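PDB 5YUQ: chintase from Rhizomucor miehei, which hydrolyses the beta-1,4 linkages of chitin as a family 18 glycoside hydrolase with a tunnel-shaped active site on a TIM-barrel fold. Local coordinates for residues Leu4-Val9 / Val347-Leu352; Val232-Arg237 / Ala330-Lys335; Trp19-His24 / Ala364-Arg369; Pro196-Pro201 / Ser210-Val215. One frame throughout, in Å; residues are numbered along the deposited sequence.

In the fold
From the N terminus the chain opens contact 1 with the first barrel strand, 4-9, and contact 3 with the loop 19-24 just before the second strand. Contact 4 then opens and closes within a few residues, setting loop 196-201 on the start of helix 211-220. Contact 2 follows in series, from strand 228-240 to helix 329-341. Contact 1 closes when 347-352 returns beside the first strand, completing the barrel, and contact 3 closes last with 364-369, so the two cross. Contacts 2 and 4 are nested inside both. Contacts 1, 2 and 3 touch one another, and Leu197 of contact 4 reaches Lys335 of contact 2.

Contact 1 (Leu4-Val9 / Val347-Leu352); sequences LSAYVV and VMLWSL
Tyr7 and Trp350 meet where the first and last parallel strands of the family 18 TIM barrel close its ring. The strands run 18° apart. Backbone bonds join Ser5 N to Val347 O, Leu349 N to Ser5 O and Tyr7 N to Leu349 O, and beyond them Leu352 N reaches Tyr7 O at 2.9 Å. Tyr7 can be followed outward. CB lies 3.6 Å from Trp350 CE3; chi1 of -80° turns CG anti to the carbonyl carbon, and CG is equally near CE3. CD1 brings the ring edge to within 3.4 Å of Leu349 O, in the plane of the ring. CE1 touches Met348 SD at 3.6 Å, a Met-aromatic contact at the edge, and OH is hydrogen-bonded to Asn103 OD1. The Tyr7 and Trp350 rings lie oblique, with planes 48° apart. On the other face of the strands, Leu4 and Ala6 pack on Leu349 CD2, and Leu362 of helix 360-363 lies against this leucine layer. A cis peptide links Trp350 to Ser351, a feature seen after the tryptophan that ends the last strand in family 18 chitinases, where that indole commonly floors the -1 subsite; Trp350 probably corresponds to it. Farther along its indole, CH2 meets Val9 CG1 at 3.5 Å, while one face of the ring has Ser351 CB 3.8 Å above it.

Contact 2 (Val232-Arg237 / Ala330-Lys335); sequences VPFYGR and ASLQDK
Leu332 reaches from helix 329-341 to Val232 and Phe234 with its two methyls divided between them. CD2 lies 3.7 Å from Val232 CB and slightly farther from CG2 of the same valine. CD1 lies 3.8 Å from Phe234 CE1, the two side chains crossing at about a right angle. One turn on, the aliphatic part of Lys335 slides past Val232 in the opposite direction, CD coming 3.8 Å from Val232 CG1. The side-chain contacts are apolar, yet Pro233 O, 4.2 Å from Leu332 CD2, is also buried here and has no hydrogen-bond partner in the model. In the second shell, a bend at chi4 (75°) places Lys335 NZ in a salt bridge with Asp327 and a hydrogen bond to Ala195 O, which hold the tip of the lysine while its stem lies on the valine. Leu361 touches both Phe234 and Leu332, covering the leucine-phenylalanine pair from helix 360-363. Backbone bonds from Val232 to Met348 and from Phe234 to Trp350 keep the strand in the barrel wall. Helix 329-341 packs on strand 228-240 at Val232 and at the break holding Phe234, just before the chain turns into strand 346-350, the next strand round the barrel.

Contact 3 (Trp19-His24 / Ala364-Arg369); sequences WDKLDH and ALQDIR
Asp20 O is gripped by Arg369 NH1 at 2.9 Å and also by water 2, which in turn accepts from Arg369 NH2. The shortest bond across the contact, from Gln366 NE2 to Lys21 O at 2.8 Å, is nearly straight (166°). A bend at chi2 (-59°) places CD, the amide carbon of this glutamine. The other end of that amide, OE1, accepts from Arg369 NH1 at 3.0 Å in the guanidinium plane, so Gln366 helps fix the rotation of the arginine. Arg369 and Asp23 reach toward each other tip to tip, the guanidinium presenting its NE/NH2 side to the carboxylate: in this salt bridge NH2 donates to OD1 at 3.0 Å and NE to OD2 at 3.1 Å. The two flat groups are turned 58° apart, and both carboxylate oxygens are met from above their plane. Asp23 OD2 has a second donor in Leu4 N, which ties the aspartate to the first strand. Over one face of the guanidinium lies Leu22 N. The segment after helix 360-363 is thereby fastened to the loop that leads into the second strand, a surface seam at the N-terminal end of the TIM-barrel strands built on a bidentate arginine-aspartate salt bridge.

Contact 4 (Pro196-Pro201 / Ser210-Val215); sequences PLYYSP and SGNDAV
Pro196 and Leu197 offer their carbonyl oxygens to the first turn of helix 211-220, a helix of the TIM barrel that Ser210 opens as its N-cap. This is the tight part. Gly211 N donates to Pro196 O at 2.9 Å and Asn212 N to Leu197 O at the same distance, while Asp213 N is met by the capping oxygen Ser210 OG at 3.1 Å. Three amides at the helix start thus find acceptors, two of them from the loop. Ser210 CB touches both Pro196 O and Tyr198 C, each 3.4 Å away. Asn212 CB lies 3.6 Å from Tyr198 CD1, and chi1 of 173°, with CG anti to the backbone N, sets the amide carbon beside Tyr198 CD1 and CE1; the amide and ring planes are 53° apart, and OD1 is held by Tyr338 of helix 329-341. Past Tyr198 the joint becomes looser and is mediated by water. Tyr199 makes few direct contacts with the helix, chiefly through CB, which touches Asp213 OD2 at 3.4 Å. Water 3 accepts from Tyr199 N and Asn212 ND2 and donates to Asp213 OD2, the oxygen that also receives the hydroxyl of Ser210. Farther out, water 4 bridges the backbone of Tyr199 to the other carboxylate oxygen, donating to Tyr199 O at 2.8 Å and to Asp213 OD1 at 2.7 Å.

Contact 1 (Leu4-Val9 / Val347-Leu352)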
loop_
_atom_site.group_PDB
_atom_site.type_symbol
_atom_site.label_atom_id
_atom_site.label_comp_id
_atom_site.label_asym_id
_atom_site.label_seq_id
_atom_site.Cartn_x
_atom_site.Cartn_y
_atom_site.Cartn_z
ATOM N N LEU A 4 11.934 6.955 5.423
ATOM C CA LEU A 4 11.695 6.178 4.204
ATOM C C LEU A 4 11.601 4.715 4.537
ATOM O O LEU A 4 12.559 4.146 4.938
ATOM C CB LEU A 4 12.827 6.502 3.181
ATOM C CG LEU A 4 12.508 6.089 1.767
ATOM C CD1 LEU A 4 13.662 6.535 0.860
ATOM C CD2 LEU A 4 12.449 4.647 1.760
ATOM N N SER A 5 10.405 4.108 4.394
ATOM C CA SER A 5 10.185 2.701 4.692
ATOM C C SER A 5 9.917 1.963 3.405
ATOM O O SER A 5 9.191 2.444 2.547
ATOM C CB SER A 5 8.984 2.540 5.606
ATOM O OG SER A 5 9.206 3.225 6.831
ATOM N N ALA A 6 10.513 0.786 3.273
ATOM C CA ALA A 6 10.371 0.016 2.052
ATOM C C ALA A 6 9.750 -1.328 2.367
ATOM O O ALA A 6 10.283 -2.083 3.182
ATOM C CB ALA A 6 11.738 -0.184 1.415
ATOM N N TYR A 7 8.635 -1.639 1.711
ATOM C CA TYR A 7 8.089 -2.986 1.791
ATOM C C TYR A 7 8.908 -3.931 0.930
ATOM O O TYR A 7 9.276 -3.602 -0.197
ATOM C CB TYR A 7 6.635 -3.013 1.325
ATOM C CG TYR A 7 5.670 -2.540 2.382
ATOM C CD1 TYR A 7 5.334 -1.200 2.481
ATOM C CD2 TYR A 7 5.103 -3.431 3.287
ATOM C CE1 TYR A 7 4.450 -0.753 3.453
ATOM C CE2 TYR A 7 4.191 -2.993 4.259
ATOM C CZ TYR A 7 3.888 -1.654 4.341
ATOM O OH TYR A 7 3.010 -1.214 5.304
ATOM N N VAL A 8 9.206 -5.101 1.482
ATOM C CA VAL A 8 9.733 -6.204 0.695
ATOM C C VAL A 8 8.762 -7.347 0.894
ATOM O O VAL A 8 8.094 -7.426 1.931
ATOM C CB VAL A 8 11.142 -6.610 1.140
ATOM C CG1 VAL A 8 12.104 -5.452 0.930
ATOM C CG2 VAL A 8 11.154 -7.076 2.597
ATOM N N VAL A 9 8.658 -8.218 -0.100
ATOM C CA VAL A 9 7.643 -9.260 -0.073
ATOM C C VAL A 9 8.252 -10.656 -0.002
ATOM O O VAL A 9 9.237 -10.952 -0.672
ATOM C CB VAL A 9 6.643 -9.134 -1.260
ATOM C CG1 VAL A 9 5.921 -7.789 -1.201
ATOM C CG2 VAL A 9 7.346 -9.312 -2.614
ATOM N N VAL A 347 7.650 8.747 3.844
ATOM C CA VAL A 347 7.028 8.062 2.751
ATOM C C VAL A 347 7.369 6.599 2.863
ATOM O O VAL A 347 8.321 6.218 3.497
ATOM C CB VAL A 347 7.577 8.547 1.377
ATOM C CG1 VAL A 347 7.232 9.982 1.137
ATOM C CG2 VAL A 347 9.065 8.212 1.255
ATOM N N MET A 348 6.521 5.779 2.240
ATOM C CA MET A 348 6.849 4.367 2.145
ATOM C C MET A 348 6.600 3.934 0.721
ATOM O O MET A 348 5.911 4.623 -0.021
ATOM C CB MET A 348 6.074 3.506 3.160
ATOM C CG MET A 348 4.547 3.499 3.025
ATOM S SD MET A 348 3.972 2.361 1.735
ATOM C CE MET A 348 2.254 2.189 2.222
ATOM N N LEU A 349 7.146 2.785 0.347
ATOM C CA LEU A 349 7.032 2.327 -1.026
ATOM C C LEU A 349 6.584 0.877 -1.092
ATOM O O LEU A 349 6.985 0.056 -0.264
ATOM C CB LEU A 349 8.360 2.513 -1.766
ATOM C CG LEU A 349 9.539 1.665 -1.281
ATOM C CD1 LEU A 349 9.698 0.432 -2.167
ATOM C CD2 LEU A 349 10.830 2.467 -1.252
ATOM N N TRP A 350 5.747 0.582 -2.082
ATOM C CA TRP A 350 5.370 -0.786 -2.412
ATOM C C TRP A 350 5.729 -1.071 -3.866
ATOM O O TRP A 350 5.142 -0.468 -4.764
ATOM C CB TRP A 350 3.854 -1.012 -2.242
ATOM C CG TRP A 350 3.507 -2.428 -2.578
ATOM C CD1 TRP A 350 3.321 -2.962 -3.829
ATOM C CD2 TRP A 350 3.381 -3.506 -1.659
ATOM N NE1 TRP A 350 3.070 -4.309 -3.732
ATOM C CE2 TRP A 350 3.098 -4.667 -2.405
ATOM C CE3 TRP A 350 3.460 -3.605 -0.265
ATOM C CZ2 TRP A 350 2.905 -5.909 -1.804
ATOM C CZ3 TRP A 350 3.270 -4.833 0.328
ATOM C CH2 TRP A 350 2.997 -5.969 -0.436
ATOM N N SER A 351 6.674 -1.973 -4.134
ATOM C CA SER A 351 7.546 -2.606 -3.153
ATOM C C SER A 351 8.954 -2.660 -3.761
ATOM O O SER A 351 9.134 -2.460 -4.970
ATOM C CB SER A 351 7.040 -4.007 -2.791
ATOM O OG SER A 351 6.854 -4.785 -3.965
ATOM N N LEU A 352 9.948 -2.932 -2.922
ATOM C CA LEU A 352 11.342 -2.652 -3.253
ATOM C C LEU A 352 11.888 -3.409 -4.457
ATOM O O LEU A 352 12.710 -2.877 -5.205
ATOM C CB LEU A 352 12.216 -2.901 -2.017
ATOM C CG LEU A 352 13.664 -2.435 -2.121
ATOM C CD1 LEU A 352 13.721 -0.960 -2.476
ATOM C CD2 LEU A 352 14.390 -2.695 -0.809
HETATM O O HOH W 1 8.310 5.764 6.462
#

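Contact 2 (Val232-Arg237 / Ala330-Lys335)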
loop_
_atom_site.group_PDB
_atom_site.type_symbol
_atom_site.label_atom_id
_atom_site.label_comp_id
_atom_site.label_asym_id
_atom_site.label_seq_id
_atom_site.Cartn_x
_atom_site.Cartn_y
_atom_site.Cartn_z
ATOM N N VAL A 232 3.750 5.159 -1.747
ATOM C CA VAL A 232 3.893 5.358 -3.181
ATOM C C VAL A 232 4.196 4.017 -3.824
ATOM O O VAL A 232 4.752 3.127 -3.187
ATOM C CB VAL A 232 5.025 6.379 -3.512
ATOM C CG1 VAL A 232 4.846 7.655 -2.690
ATOM C CG2 VAL A 232 6.404 5.775 -3.255
ATOM N N PRO A 233 3.808 3.858 -5.092
ATOM C CA PRO A 233 3.989 2.591 -5.802
ATOM C C PRO A 233 5.247 2.574 -6.663
ATOM O O PRO A 233 5.628 3.608 -7.222
ATOM C CB PRO A 233 2.755 2.544 -6.704
ATOM C CG PRO A 233 2.533 3.988 -7.062
ATOM C CD PRO A 233 2.930 4.786 -5.829
ATOM N N PHE A 234 5.886 1.410 -6.763
ATOM C CA PHE A 234 6.979 1.217 -7.722
ATOM C C PHE A 234 6.467 0.425 -8.923
ATOM O O PHE A 234 7.221 -0.290 -9.590
ATOM C CB PHE A 234 8.164 0.492 -7.077
ATOM C CG PHE A 234 9.105 1.394 -6.304
ATOM C CD1 PHE A 234 8.727 2.674 -5.915
ATOM C CD2 PHE A 234 10.379 0.954 -5.980
ATOM C CE1 PHE A 234 9.618 3.496 -5.201
ATOM C CE2 PHE A 234 11.265 1.763 -5.275
ATOM C CZ PHE A 234 10.880 3.031 -4.880
ATOM N N TYR A 235 5.173 0.574 -9.194
ATOM C CA TYR A 235 4.507 -0.094 -10.306
ATOM C C TYR A 235 3.422 0.827 -10.830
ATOM O O TYR A 235 3.050 1.804 -10.169
ATOM C CB TYR A 235 3.854 -1.399 -9.827
ATOM C CG TYR A 235 2.739 -1.174 -8.814
ATOM C CD1 TYR A 235 3.025 -0.991 -7.465
ATOM C CD2 TYR A 235 1.413 -1.138 -9.210
ATOM C CE1 TYR A 235 2.025 -0.773 -6.548
ATOM C CE2 TYR A 235 0.396 -0.918 -8.295
ATOM C CZ TYR A 235 0.712 -0.741 -6.965
ATOM O OH TYR A 235 -0.270 -0.521 -6.020
ATOM N N GLY A 236 2.909 0.498 -12.010
ATOM C CA GLY A 236 1.745 1.160 -12.551
ATOM C C GLY A 236 0.676 0.128 -12.848
ATOM O O GLY A 236 0.846 -1.054 -12.541
ATOM N N ARG A 237 -0.426 0.568 -13.438
ATOM C CA ARG A 237 -1.505 -0.355 -13.794
ATOM C C ARG A 237 -2.006 -0.068 -15.191
ATOM O O ARG A 237 -2.124 1.094 -15.586
ATOM C CB ARG A 237 -2.663 -0.247 -12.801
ATOM C CG ARG A 237 -3.936 -0.960 -13.257
ATOM C CD ARG A 237 -4.926 -1.180 -12.110
ATOM N NE ARG A 237 -4.331 -2.015 -11.070
ATOM C CZ ARG A 237 -3.760 -1.540 -9.975
ATOM N NH1 ARG A 237 -3.737 -0.229 -9.754
ATOM N NH2 ARG A 237 -3.228 -2.371 -9.094
ATOM N N ALA A 330 10.014 11.720 -11.772
ATOM C CA ALA A 330 9.392 13.034 -11.622
ATOM C C ALA A 330 8.182 12.991 -10.697
ATOM O O ALA A 330 8.055 13.812 -9.784
ATOM C CB ALA A 330 8.990 13.588 -12.980
ATOM N N SER A 331 7.274 12.050 -10.939
ATOM C CA SER A 331 6.058 11.983 -10.143
ATOM C C SER A 331 6.352 11.585 -8.699
ATOM O O SER A 331 5.702 12.080 -7.786
ATOM C CB SER A 331 5.028 11.045 -10.778
ATOM O OG SER A 331 5.473 9.706 -10.727
ATOM N N LEU A 332 7.337 10.713 -8.484
ATOM C CA LEU A 332 7.707 10.360 -7.107
ATOM C C LEU A 332 8.340 11.551 -6.391
ATOM O O LEU A 332 8.053 11.806 -5.210
ATOM C CB LEU A 332 8.636 9.145 -7.062
ATOM C CG LEU A 332 7.983 7.805 -7.426
ATOM C CD1 LEU A 332 8.960 6.665 -7.173
ATOM C CD2 LEU A 332 6.681 7.592 -6.641
ATOM N N GLN A 333 9.183 12.291 -7.107
ATOM C CA GLN A 333 9.744 13.519 -6.554
ATOM C C GLN A 333 8.610 14.457 -6.149
ATOM O O GLN A 333 8.656 15.073 -5.085
ATOM C CB GLN A 333 10.663 14.211 -7.568
ATOM C CG GLN A 333 11.284 15.503 -7.025
ATOM C CD GLN A 333 12.266 15.251 -5.899
ATOM O OE1 GLN A 333 13.209 14.477 -6.042
ATOM N NE2 GLN A 333 12.049 15.911 -4.760
ATOM N N ASP A 334 7.575 14.548 -6.976
ATOM C CA ASP A 334 6.475 15.459 -6.682
ATOM C C ASP A 334 5.710 15.040 -5.434
ATOM O O ASP A 334 5.267 15.883 -4.651
ATOM C CB ASP A 334 5.539 15.569 -7.891
ATOM C CG ASP A 334 6.178 16.287 -9.046
ATOM O OD1 ASP A 334 7.199 16.982 -8.844
ATOM O OD2 ASP A 334 5.663 16.153 -10.180
ATOM N N LYS A 335 5.574 13.733 -5.247
ATOM C CA LYS A 335 4.978 13.191 -4.030
ATOM C C LYS A 335 5.838 13.502 -2.811
ATOM O O LYS A 335 5.310 13.844 -1.752
ATOM C CB LYS A 335 4.764 11.679 -4.181
ATOM C CG LYS A 335 3.588 11.325 -5.090
ATOM C CD LYS A 335 3.608 9.857 -5.489
ATOM C CE LYS A 335 2.309 9.447 -6.174
ATOM N NZ LYS A 335 2.194 9.939 -7.592
#

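Contact 3 (Trp19-His24 / Ala364-Arg369)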
loop_
_atom_site.group_PDB
_atom_site.type_symbol
_atom_site.label_atom_id
_atom_site.label_comp_id
_atom_site.label_asym_id
_atom_site.label_seq_id
_atom_site.Cartn_x
_atom_site.Cartn_y
_atom_site.Cartn_z
ATOM N N TRP A 19 20.447 -0.785 1.365
ATOM C CA TRP A 19 20.313 -0.375 2.758
ATOM C C TRP A 19 20.597 1.103 2.998
ATOM O O TRP A 19 19.954 1.731 3.834
ATOM C CB TRP A 19 21.237 -1.218 3.635
ATOM C CG TRP A 19 20.914 -2.675 3.618
ATOM C CD1 TRP A 19 21.617 -3.667 3.000
ATOM C CD2 TRP A 19 19.798 -3.306 4.250
ATOM N NE1 TRP A 19 21.008 -4.880 3.217
ATOM C CE2 TRP A 19 19.889 -4.684 3.982
ATOM C CE3 TRP A 19 18.733 -2.838 5.027
ATOM C CZ2 TRP A 19 18.950 -5.599 4.458
ATOM C CZ3 TRP A 19 17.810 -3.747 5.503
ATOM C CH2 TRP A 19 17.922 -5.111 5.215
ATOM N N ASP A 20 21.554 1.669 2.268
ATOM C CA ASP A 20 21.939 3.057 2.521
ATOM C C ASP A 20 20.911 4.055 1.993
ATOM O O ASP A 20 20.998 5.248 2.268
ATOM C CB ASP A 20 23.337 3.347 1.962
ATOM C CG ASP A 20 24.425 2.630 2.734
ATOM O OD1 ASP A 20 24.404 2.698 3.984
ATOM O OD2 ASP A 20 25.288 1.985 2.101
ATOM N N LYS A 21 19.926 3.551 1.258
ATOM C CA LYS A 21 18.899 4.407 0.673
ATOM C C LYS A 21 17.540 4.301 1.372
ATOM O O LYS A 21 16.529 4.800 0.868
ATOM C CB LYS A 21 18.765 4.113 -0.827
ATOM C CG LYS A 21 20.049 4.394 -1.620
ATOM C CD LYS A 21 19.928 3.913 -3.062
ATOM C CE LYS A 21 21.206 4.166 -3.870
ATOM N NZ LYS A 21 21.436 5.613 -4.097
ATOM N N LEU A 22 17.519 3.677 2.547
ATOM C CA LEU A 22 16.262 3.506 3.280
ATOM C C LEU A 22 16.513 3.440 4.770
ATOM O O LEU A 22 17.644 3.210 5.201
ATOM C CB LEU A 22 15.523 2.250 2.798
ATOM C CG LEU A 22 16.274 0.912 2.840
ATOM C CD1 LEU A 22 16.158 0.234 4.197
ATOM C CD2 LEU A 22 15.763 -0.005 1.753
ATOM N N ASP A 23 15.456 3.620 5.551
ATOM C CA ASP A 23 15.578 3.642 7.004
ATOM C C ASP A 23 14.920 2.450 7.676
ATOM O O ASP A 23 15.273 2.084 8.794
ATOM C CB ASP A 23 14.935 4.915 7.550
ATOM C CG ASP A 23 15.526 6.158 6.945
ATOM O OD1 ASP A 23 16.720 6.415 7.200
ATOM O OD2 ASP A 23 14.804 6.884 6.230
ATOM N N HIS A 24 13.950 1.855 7.000
ATOM C CA HIS A 24 13.058 0.910 7.638
ATOM C C HIS A 24 12.617 -0.108 6.600
ATOM O O HIS A 24 12.176 0.266 5.520
ATOM C CB HIS A 24 11.852 1.702 8.178
ATOM C CG HIS A 24 10.841 0.887 8.918
ATOM N ND1 HIS A 24 9.511 1.249 8.971
ATOM C CD2 HIS A 24 10.957 -0.228 9.678
ATOM C CE1 HIS A 24 8.848 0.380 9.714
ATOM N NE2 HIS A 24 9.701 -0.523 10.160
ATOM N N ALA A 364 14.646 8.523 -6.345
ATOM C CA ALA A 364 13.666 9.605 -6.431
ATOM C C ALA A 364 13.029 9.942 -5.088
ATOM O O ALA A 364 12.397 10.985 -4.935
ATOM C CB ALA A 364 12.581 9.248 -7.447
ATOM N N LEU A 365 13.181 9.053 -4.115
ATOM C CA LEU A 365 12.571 9.275 -2.813
ATOM C C LEU A 365 13.531 9.889 -1.805
ATOM O O LEU A 365 13.105 10.254 -0.719
ATOM C CB LEU A 365 12.010 7.965 -2.249
ATOM C CG LEU A 365 10.909 7.293 -3.068
ATOM C CD1 LEU A 365 10.410 6.023 -2.371
ATOM C CD2 LEU A 365 9.768 8.266 -3.304
ATOM N N GLN A 366 14.809 10.017 -2.154
ATOM C CA GLN A 366 15.806 10.356 -1.135
ATOM C C GLN A 366 15.615 11.687 -0.427
ATOM O O GLN A 366 16.042 11.832 0.712
ATOM C CB GLN A 366 17.230 10.224 -1.690
ATOM C CG GLN A 366 17.551 8.802 -2.104
ATOM C CD GLN A 366 17.409 7.829 -0.948
ATOM O OE1 GLN A 366 18.093 7.954 0.070
ATOM N NE2 GLN A 366 16.518 6.854 -1.097
ATOM N N ASP A 367 14.959 12.652 -1.060
ATOM C CA ASP A 367 14.785 13.950 -0.411
ATOM C C ASP A 367 13.953 13.881 0.869
ATOM O O ASP A 367 13.964 14.817 1.656
ATOM C CB ASP A 367 14.198 14.994 -1.368
ATOM C CG ASP A 367 15.194 15.453 -2.412
ATOM O OD1 ASP A 367 16.404 15.198 -2.239
ATOM O OD2 ASP A 367 14.765 16.077 -3.406
ATOM N N ILE A 368 13.227 12.786 1.076
ATOM C CA ILE A 368 12.439 12.640 2.294
ATOM C C ILE A 368 13.338 12.399 3.499
ATOM O O ILE A 368 12.940 12.685 4.629
ATOM C CB ILE A 368 11.389 11.499 2.179
ATOM C CG1 ILE A 368 10.285 11.660 3.230
ATOM C CG2 ILE A 368 12.046 10.146 2.351
ATOM C CD1 ILE A 368 9.387 12.861 3.002
ATOM N N ARG A 369 14.551 11.894 3.276
ATOM C CA ARG A 369 15.406 11.552 4.415
ATOM C C ARG A 369 16.495 12.578 4.676
ATOM O O ARG A 369 17.619 12.235 5.057
ATOM C CB ARG A 369 15.985 10.134 4.313
ATOM C CG ARG A 369 16.155 9.594 2.924
ATOM C CD ARG A 369 16.193 8.073 2.949
ATOM N NE ARG A 369 16.954 7.551 4.079
ATOM C CZ ARG A 369 18.191 7.080 3.993
ATOM N NH1 ARG A 369 18.818 7.068 2.824
ATOM N NH2 ARG A 369 18.804 6.624 5.078
HETATM O O HOH W 2 21.436 5.604 5.356
#

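Contact 4 (Pro196-Pro201 / Ser210-Val215)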
loop_
_atom_site.group_PDB
_atom_site.type_symbol
_atom_site.label_atom_id
_atom_site.label_comp_id
_atom_site.label_asym_id
_atom_site.label_seq_id
_atom_site.Cartn_x
_atom_site.Cartn_y
_atom_site.Cartn_z
ATOM N N PRO A 196 -2.706 8.960 -7.892
ATOM C CA PRO A 196 -2.764 10.401 -8.135
ATOM C C PRO A 196 -2.312 11.169 -6.911
ATOM O O PRO A 196 -2.639 10.770 -5.789
ATOM C CB PRO A 196 -4.249 10.660 -8.377
ATOM C CG PRO A 196 -4.961 9.538 -7.673
ATOM C CD PRO A 196 -4.045 8.351 -7.778
ATOM N N LEU A 197 -1.569 12.249 -7.113
ATOM C CA LEU A 197 -1.209 13.108 -5.994
ATOM C C LEU A 197 -2.386 14.017 -5.679
ATOM O O LEU A 197 -2.643 14.338 -4.520
ATOM C CB LEU A 197 0.039 13.918 -6.330
ATOM C CG LEU A 197 0.526 14.857 -5.223
ATOM C CD1 LEU A 197 0.800 14.087 -3.949
ATOM C CD2 LEU A 197 1.781 15.568 -5.702
ATOM N N TYR A 198 -3.116 14.404 -6.718
ATOM C CA TYR A 198 -4.322 15.216 -6.556
ATOM C C TYR A 198 -5.504 14.634 -7.313
ATOM O O TYR A 198 -5.333 13.883 -8.281
ATOM C CB TYR A 198 -4.086 16.647 -7.053
ATOM C CG TYR A 198 -2.965 17.364 -6.358
ATOM C CD1 TYR A 198 -3.160 17.923 -5.102
ATOM C CD2 TYR A 198 -1.720 17.490 -6.948
ATOM C CE1 TYR A 198 -2.143 18.582 -4.458
ATOM C CE2 TYR A 198 -0.696 18.151 -6.306
ATOM C CZ TYR A 198 -0.917 18.695 -5.060
ATOM O OH TYR A 198 0.096 19.357 -4.408
ATOM N N TYR A 199 -6.697 14.999 -6.858
ATOM C CA TYR A 199 -7.942 14.696 -7.537
ATOM C C TYR A 199 -8.729 15.983 -7.678
ATOM O O TYR A 199 -8.874 16.733 -6.717
ATOM C CB TYR A 199 -8.779 13.677 -6.763
ATOM C CG TYR A 199 -10.227 13.693 -7.190
ATOM C CD1 TYR A 199 -10.615 13.109 -8.388
ATOM C CD2 TYR A 199 -11.200 14.311 -6.415
ATOM C CE1 TYR A 199 -11.932 13.132 -8.803
ATOM C CE2 TYR A 199 -12.532 14.339 -6.822
ATOM C CZ TYR A 199 -12.885 13.745 -8.019
ATOM O OH TYR A 199 -14.198 13.762 -8.445
ATOM N N SER A 200 -9.263 16.185 -8.855
ATOM C CA SER A 200 -10.093 17.345 -9.096
ATOM C C SER A 200 -11.527 16.938 -9.278
ATOM O O SER A 200 -11.843 16.092 -10.019
ATOM C CB SER A 200 -9.666 18.093 -10.353
ATOM O OG SER A 200 -10.635 18.982 -10.793
ATOM N N PRO A 201 -12.418 17.680 -8.524
ATOM C CA PRO A 201 -13.840 17.343 -8.673
ATOM C C PRO A 201 -14.466 17.540 -10.050
ATOM O O PRO A 201 -15.534 17.095 -10.315
ATOM C CB PRO A 201 -14.538 18.278 -7.665
ATOM C CG PRO A 201 -13.535 18.620 -6.697
ATOM C CD PRO A 201 -12.306 18.809 -7.507
ATOM N N SER A 210 -6.988 10.827 -3.614
ATOM C CA SER A 210 -5.623 10.983 -4.074
ATOM C C SER A 210 -4.762 11.033 -2.828
ATOM O O SER A 210 -5.284 10.967 -1.710
ATOM C CB SER A 210 -5.469 12.299 -4.823
ATOM O OG SER A 210 -5.720 13.397 -3.948
ATOM N N GLY A 211 -3.451 11.158 -3.016
ATOM C CA GLY A 211 -2.546 11.323 -1.890
ATOM C C GLY A 211 -2.948 12.530 -1.058
ATOM O O GLY A 211 -3.070 12.448 0.165
ATOM N N ASN A 212 -3.169 13.652 -1.731
ATOM C CA ASN A 212 -3.564 14.878 -1.051
ATOM C C ASN A 212 -4.885 14.745 -0.309
ATOM O O ASN A 212 -4.983 15.121 0.856
ATOM C CB ASN A 212 -3.621 16.044 -2.044
ATOM C CG ASN A 212 -4.188 17.309 -1.423
ATOM O OD1 ASN A 212 -3.601 17.875 -0.497
ATOM N ND2 ASN A 212 -5.324 17.766 -1.941
ATOM N N ASP A 213 -5.907 14.210 -0.971
ATOM C CA ASP A 213 -7.214 14.072 -0.332
ATOM C C ASP A 213 -7.147 13.125 0.859
ATOM O O ASP A 213 -7.773 13.361 1.895
ATOM C CB ASP A 213 -8.258 13.584 -1.341
ATOM C CG ASP A 213 -8.581 14.626 -2.387
ATOM O OD1 ASP A 213 -9.326 15.576 -2.071
ATOM O OD2 ASP A 213 -8.098 14.494 -3.527
ATOM N N ALA A 214 -6.366 12.061 0.714
ATOM C CA ALA A 214 -6.205 11.095 1.793
ATOM C C ALA A 214 -5.519 11.727 3.006
ATOM O O ALA A 214 -5.972 11.562 4.144
ATOM C CB ALA A 214 -5.407 9.883 1.301
ATOM N N VAL A 215 -4.423 12.436 2.762
ATOM C CA VAL A 215 -3.700 13.101 3.836
ATOM C C VAL A 215 -4.622 14.083 4.535
ATOM O O VAL A 215 -4.691 14.104 5.767
ATOM C CB VAL A 215 -2.443 13.812 3.290
ATOM C CG1 VAL A 215 -1.924 14.838 4.280
ATOM C CG2 VAL A 215 -1.373 12.788 2.964
HETATM O O HOH W 3 -6.602 16.695 -4.330
HETATM O O HOH W 4 -10.101 17.085 -4.200
#